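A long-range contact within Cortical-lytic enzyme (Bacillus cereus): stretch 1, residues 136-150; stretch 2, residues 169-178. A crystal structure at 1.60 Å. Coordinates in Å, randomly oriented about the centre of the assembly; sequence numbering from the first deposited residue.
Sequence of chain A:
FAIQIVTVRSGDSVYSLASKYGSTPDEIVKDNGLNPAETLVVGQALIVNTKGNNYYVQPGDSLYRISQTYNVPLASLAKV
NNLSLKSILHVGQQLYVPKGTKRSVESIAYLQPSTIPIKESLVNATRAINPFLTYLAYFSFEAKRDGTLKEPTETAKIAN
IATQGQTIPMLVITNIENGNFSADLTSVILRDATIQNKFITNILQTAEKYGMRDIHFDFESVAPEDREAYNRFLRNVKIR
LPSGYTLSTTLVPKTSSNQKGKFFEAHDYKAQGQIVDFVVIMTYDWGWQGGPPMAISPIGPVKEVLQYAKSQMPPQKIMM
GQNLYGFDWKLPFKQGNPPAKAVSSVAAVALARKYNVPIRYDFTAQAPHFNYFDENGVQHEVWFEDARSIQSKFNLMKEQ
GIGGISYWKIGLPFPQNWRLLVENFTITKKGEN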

# COMPACT_ATOMS: atom_id res chain seq x y z
N LEU A 136 -5.33 8.28 -8.22
CA LEU A 136 -3.89 8.51 -8.43
C LEU A 136 -3.50 9.79 -7.70
O LEU A 136 -4.11 10.84 -7.94
CB LEU A 136 -3.56 8.60 -9.91
CG LEU A 136 -2.10 8.90 -10.26
CD1 LEU A 136 -1.15 7.77 -9.78
CD2 LEU A 136 -1.95 9.13 -11.75
N ALA A 137 -2.50 9.69 -6.84
CA ALA A 137 -2.10 10.80 -5.97
C ALA A 137 -0.71 11.32 -6.29
O ALA A 137 0.29 10.74 -5.85
CB ALA A 137 -2.14 10.37 -4.51
N TYR A 138 -0.65 12.43 -7.02
CA TYR A 138 0.62 13.03 -7.38
C TYR A 138 1.12 13.91 -6.24
O TYR A 138 0.56 14.96 -5.92
CB TYR A 138 0.48 13.79 -8.70
CG TYR A 138 1.78 14.33 -9.29
CD1 TYR A 138 3.01 13.94 -8.80
CD2 TYR A 138 1.76 15.26 -10.31
CE1 TYR A 138 4.18 14.45 -9.33
CE2 TYR A 138 2.93 15.76 -10.86
CZ TYR A 138 4.13 15.36 -10.35
OH TYR A 138 5.31 15.87 -10.88
N PHE A 139 2.19 13.45 -5.61
CA PHE A 139 2.75 14.07 -4.42
C PHE A 139 3.84 15.06 -4.82
O PHE A 139 4.87 14.61 -5.36
CB PHE A 139 3.34 12.99 -3.51
CG PHE A 139 3.69 13.48 -2.12
CD1 PHE A 139 4.87 14.13 -1.88
CD2 PHE A 139 2.84 13.22 -1.05
CE1 PHE A 139 5.19 14.57 -0.59
CE2 PHE A 139 3.17 13.65 0.22
CZ PHE A 139 4.33 14.31 0.45
N SER A 140 3.69 16.38 -4.61
CA SER A 140 2.52 17.07 -4.05
C SER A 140 2.50 18.53 -4.51
O SER A 140 3.46 19.01 -5.09
CB SER A 140 2.54 17.04 -2.52
OG SER A 140 3.52 17.94 -2.03
N PHE A 141 1.39 19.20 -4.26
CA PHE A 141 1.30 20.67 -4.31
C PHE A 141 1.66 21.19 -2.93
O PHE A 141 1.03 20.78 -1.95
CB PHE A 141 -0.10 21.13 -4.66
CG PHE A 141 -0.51 20.88 -6.08
CD1 PHE A 141 -0.73 19.58 -6.54
CD2 PHE A 141 -0.72 21.94 -6.96
CE1 PHE A 141 -1.12 19.36 -7.84
CE2 PHE A 141 -1.12 21.71 -8.27
CZ PHE A 141 -1.32 20.41 -8.70
N GLU A 142 2.63 22.09 -2.83
CA GLU A 142 3.05 22.62 -1.54
C GLU A 142 2.33 23.93 -1.26
O GLU A 142 2.36 24.84 -2.08
CB GLU A 142 4.57 22.80 -1.50
CG GLU A 142 5.29 21.45 -1.73
CD GLU A 142 6.81 21.50 -1.70
OE1 GLU A 142 7.39 22.60 -1.66
OE2 GLU A 142 7.42 20.41 -1.73
N ALA A 143 1.67 24.00 -0.11
CA ALA A 143 0.98 25.21 0.33
C ALA A 143 2.00 26.29 0.63
O ALA A 143 3.09 25.99 1.13
CB ALA A 143 0.16 24.91 1.56
N LYS A 144 1.63 27.54 0.37
CA LYS A 144 2.50 28.71 0.60
C LYS A 144 1.81 29.67 1.54
O LYS A 144 0.60 29.65 1.67
CB LYS A 144 2.85 29.37 -0.74
CG LYS A 144 3.78 28.50 -1.57
CD LYS A 144 3.81 28.85 -3.05
CE LYS A 144 4.15 30.29 -3.36
NZ LYS A 144 3.87 30.55 -4.81
N ARG A 145 2.61 30.54 2.16
CA ARG A 145 2.12 31.44 3.19
C ARG A 145 1.21 32.55 2.65
O ARG A 145 0.53 33.21 3.43
CB ARG A 145 3.30 32.05 3.94
CG ARG A 145 3.98 31.06 4.87
CD ARG A 145 5.23 31.65 5.51
NE ARG A 145 5.98 30.62 6.23
CZ ARG A 145 6.56 30.78 7.41
NH1 ARG A 145 6.56 31.97 8.02
NH2 ARG A 145 7.19 29.75 7.97
N ASP A 146 1.21 32.75 1.33
CA ASP A 146 0.28 33.70 0.71
C ASP A 146 -0.99 33.02 0.20
O ASP A 146 -1.81 33.66 -0.46
CB ASP A 146 0.99 34.46 -0.42
CG ASP A 146 1.44 33.58 -1.56
OD1 ASP A 146 1.31 32.34 -1.46
OD2 ASP A 146 1.97 34.12 -2.55
N GLY A 147 -1.17 31.75 0.52
CA GLY A 147 -2.38 31.04 0.16
C GLY A 147 -2.39 30.53 -1.27
O GLY A 147 -3.46 30.23 -1.80
N THR A 148 -1.23 30.47 -1.90
CA THR A 148 -1.12 29.89 -3.23
C THR A 148 -0.46 28.51 -3.09
O THR A 148 -0.05 28.13 -1.99
CB THR A 148 -0.29 30.78 -4.21
OG1 THR A 148 1.08 30.85 -3.79
CG2 THR A 148 -0.89 32.18 -4.30
N LEU A 149 -0.38 27.79 -4.20
CA LEU A 149 0.20 26.45 -4.25
C LEU A 149 1.39 26.42 -5.21
O LEU A 149 1.35 27.04 -6.27
CB LEU A 149 -0.84 25.43 -4.73
CG LEU A 149 -2.12 25.21 -3.89
CD1 LEU A 149 -3.15 24.36 -4.66
CD2 LEU A 149 -1.79 24.52 -2.58
N LYS A 150 2.43 25.68 -4.83
CA LYS A 150 3.51 25.33 -5.73
C LYS A 150 3.14 24.06 -6.49
O LYS A 150 3.00 23.01 -5.87
CB LYS A 150 4.81 25.08 -4.97
CG LYS A 150 6.01 24.84 -5.87
CD LYS A 150 7.24 24.47 -5.09
CE LYS A 150 8.38 24.08 -6.03
NZ LYS A 150 9.60 23.69 -5.30
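Stretch 2, residues 169-178: PMLVITNIEN

Stretch 2 lies beside stretch 1 as a parallel β-strand: residues 169-174 run alongside strand 136-143 with 51° between their N-to-C directions, a signed crossing angle of -51°, and a closest approach of the axes of 4.6 Å. After Asn175, whose phi/psi of -99/54 interrupts the extended course, Ile176 and Glu177 resume it. Together the two stretches bury 880 Å².

At Leu136 the pairing is tight. Its CA lies 4.8 Å from Pro169 CA, and Met170 N donates to Leu136 O at 2.8 Å with an N-H...O angle of 169°. Pro169 CA also makes a CA-H...O contact to the same Leu136 O at 3.4 Å. Beyond this point the backbones part: Tyr138 N and Met170 O are 4.4 Å apart, and two waters fill the gap. The first accepts from Tyr138 N and donates to Leu136 O and Met170 O; the second accepts from Val172 N and donates to Tyr138 O and Met170 O. Side chains still meet here, with Ala137 CB 3.9 Å from Met170 SD and 3.7 Å from Val172 CG2.

The ring of Phe139 (chi1 -168°, t) reaches along stretch 2, placing CD2 4.1 Å from Val172 CG1, CZ 3.7 Å from Thr174 CG2 and CE1 4.1 Å from Ile176 CD1. A cis peptide bond precedes Ser140, whose CB points toward stretch 2; Ser140 OG and Thr174 OG1 are hydrogen-bonded at 2.8 Å.

Direct backbone pairing returns at Phe141, which uses both of its polar backbone atoms: Phe141 N donates to Val172 O at 2.8 Å, and Phe141 O accepts from Thr174 N at 2.9 Å. This bracketing of Ile173 is the signature of a parallel bridge, and the CA atoms of Phe141 and Ile173 are accordingly only 4.8 Å apart. Leu171 CD1 lies over one face of the Phe141 ring, 3.5 Å from its centroid and 16° off the normal, a CH-pi contact.

Glu142 pairs with Thr174 (CA-CA 5.0 Å), and Glu142 OE2 comes within 3.7 Å of Ile176 CG2. Ala143 N then donates to Thr174 O at 2.9 Å and 174°. Ala143 O and Ile176 O, both acceptors, do not bond to each other; a water donates to each, at 2.6 Å from Ala143 O and 2.7 Å from Ile176 O.

In the type I turn from Lys144 to Gly147, Arg145 extends its side chain to Glu177: Arg145 NE to Glu177 OE2 at 2.9 Å and Arg145 NH2 to Glu177 OE1 at 3.0 Å form a two-pronged salt bridge. The chain returns at Leu149, where CD2 packs 3.9 Å from Ile173 CG2.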

# COMPACT_ATOMS: atom_id res chain seq x y z
N PRO A 169 -7.77 11.71 -10.38
CA PRO A 169 -6.53 12.26 -9.82
C PRO A 169 -6.81 13.07 -8.56
O PRO A 169 -7.76 13.85 -8.56
CB PRO A 169 -5.97 13.11 -10.95
CG PRO A 169 -7.16 13.53 -11.74
CD PRO A 169 -8.17 12.41 -11.62
N MET A 170 -6.06 12.84 -7.49
CA MET A 170 -6.18 13.63 -6.26
C MET A 170 -5.34 14.89 -6.32
O MET A 170 -4.25 14.90 -6.91
CB MET A 170 -5.78 12.78 -5.05
CG MET A 170 -6.72 11.62 -4.75
SD MET A 170 -5.99 10.26 -3.79
CE MET A 170 -5.46 11.10 -2.31
N LEU A 171 -5.87 15.97 -5.75
CA LEU A 171 -5.11 17.18 -5.53
C LEU A 171 -4.46 17.04 -4.16
O LEU A 171 -5.11 17.25 -3.13
CB LEU A 171 -6.02 18.42 -5.61
CG LEU A 171 -5.39 19.76 -5.21
CD1 LEU A 171 -4.07 20.01 -5.90
CD2 LEU A 171 -6.33 20.91 -5.53
N VAL A 172 -3.19 16.63 -4.16
CA VAL A 172 -2.50 16.38 -2.92
C VAL A 172 -1.78 17.64 -2.45
O VAL A 172 -0.87 18.12 -3.11
CB VAL A 172 -1.45 15.24 -3.07
CG1 VAL A 172 -0.74 14.99 -1.76
CG2 VAL A 172 -2.11 13.95 -3.58
N ILE A 173 -2.20 18.16 -1.30
CA ILE A 173 -1.66 19.40 -0.76
C ILE A 173 -0.91 19.14 0.54
O ILE A 173 -1.46 18.58 1.48
CB ILE A 173 -2.80 20.42 -0.52
CG1 ILE A 173 -3.50 20.73 -1.84
CG2 ILE A 173 -2.26 21.72 0.06
CD1 ILE A 173 -4.90 21.26 -1.67
N THR A 174 0.35 19.59 0.59
CA THR A 174 1.18 19.41 1.78
C THR A 174 1.59 20.73 2.40
O THR A 174 1.64 21.77 1.73
CB THR A 174 2.49 18.64 1.45
OG1 THR A 174 3.19 19.27 0.37
CG2 THR A 174 2.19 17.21 1.05
N ASN A 175 1.92 20.68 3.69
CA ASN A 175 2.51 21.84 4.36
C ASN A 175 4.03 21.71 4.44
O ASN A 175 4.63 21.77 5.52
CB ASN A 175 1.92 22.02 5.76
CG ASN A 175 2.19 20.85 6.66
OD1 ASN A 175 2.15 19.69 6.22
ND2 ASN A 175 2.44 21.13 7.94
N ILE A 176 4.65 21.49 3.28
CA ILE A 176 6.10 21.39 3.17
C ILE A 176 6.72 22.73 2.80
O ILE A 176 6.25 23.41 1.87
CB ILE A 176 6.49 20.34 2.15
CG1 ILE A 176 6.09 18.97 2.66
CG2 ILE A 176 8.00 20.38 1.88
CD1 ILE A 176 6.19 17.84 1.63
N GLU A 177 7.78 23.10 3.54
CA GLU A 177 8.60 24.26 3.22
C GLU A 177 10.04 23.80 3.20
O GLU A 177 10.49 23.18 4.17
CB GLU A 177 8.45 25.38 4.27
CG GLU A 177 7.14 26.09 4.24
CD GLU A 177 7.10 27.34 5.12
OE1 GLU A 177 7.43 27.27 6.33
OE2 GLU A 177 6.75 28.41 4.59
N ASN A 178 10.76 24.10 2.12
CA ASN A 178 12.16 23.72 1.98
C ASN A 178 12.39 22.24 2.31
O ASN A 178 13.34 21.89 3.01
CB ASN A 178 13.02 24.61 2.87
CG ASN A 178 12.88 26.09 2.53
OD1 ASN A 178 12.67 26.93 3.41
ND2 ASN A 178 12.98 26.42 1.24
O HOH W 1 -2.88 13.28 -8.61
O HOH W 2 -1.76 16.29 -6.70
O HOH W 3 5.68 25.92 0.94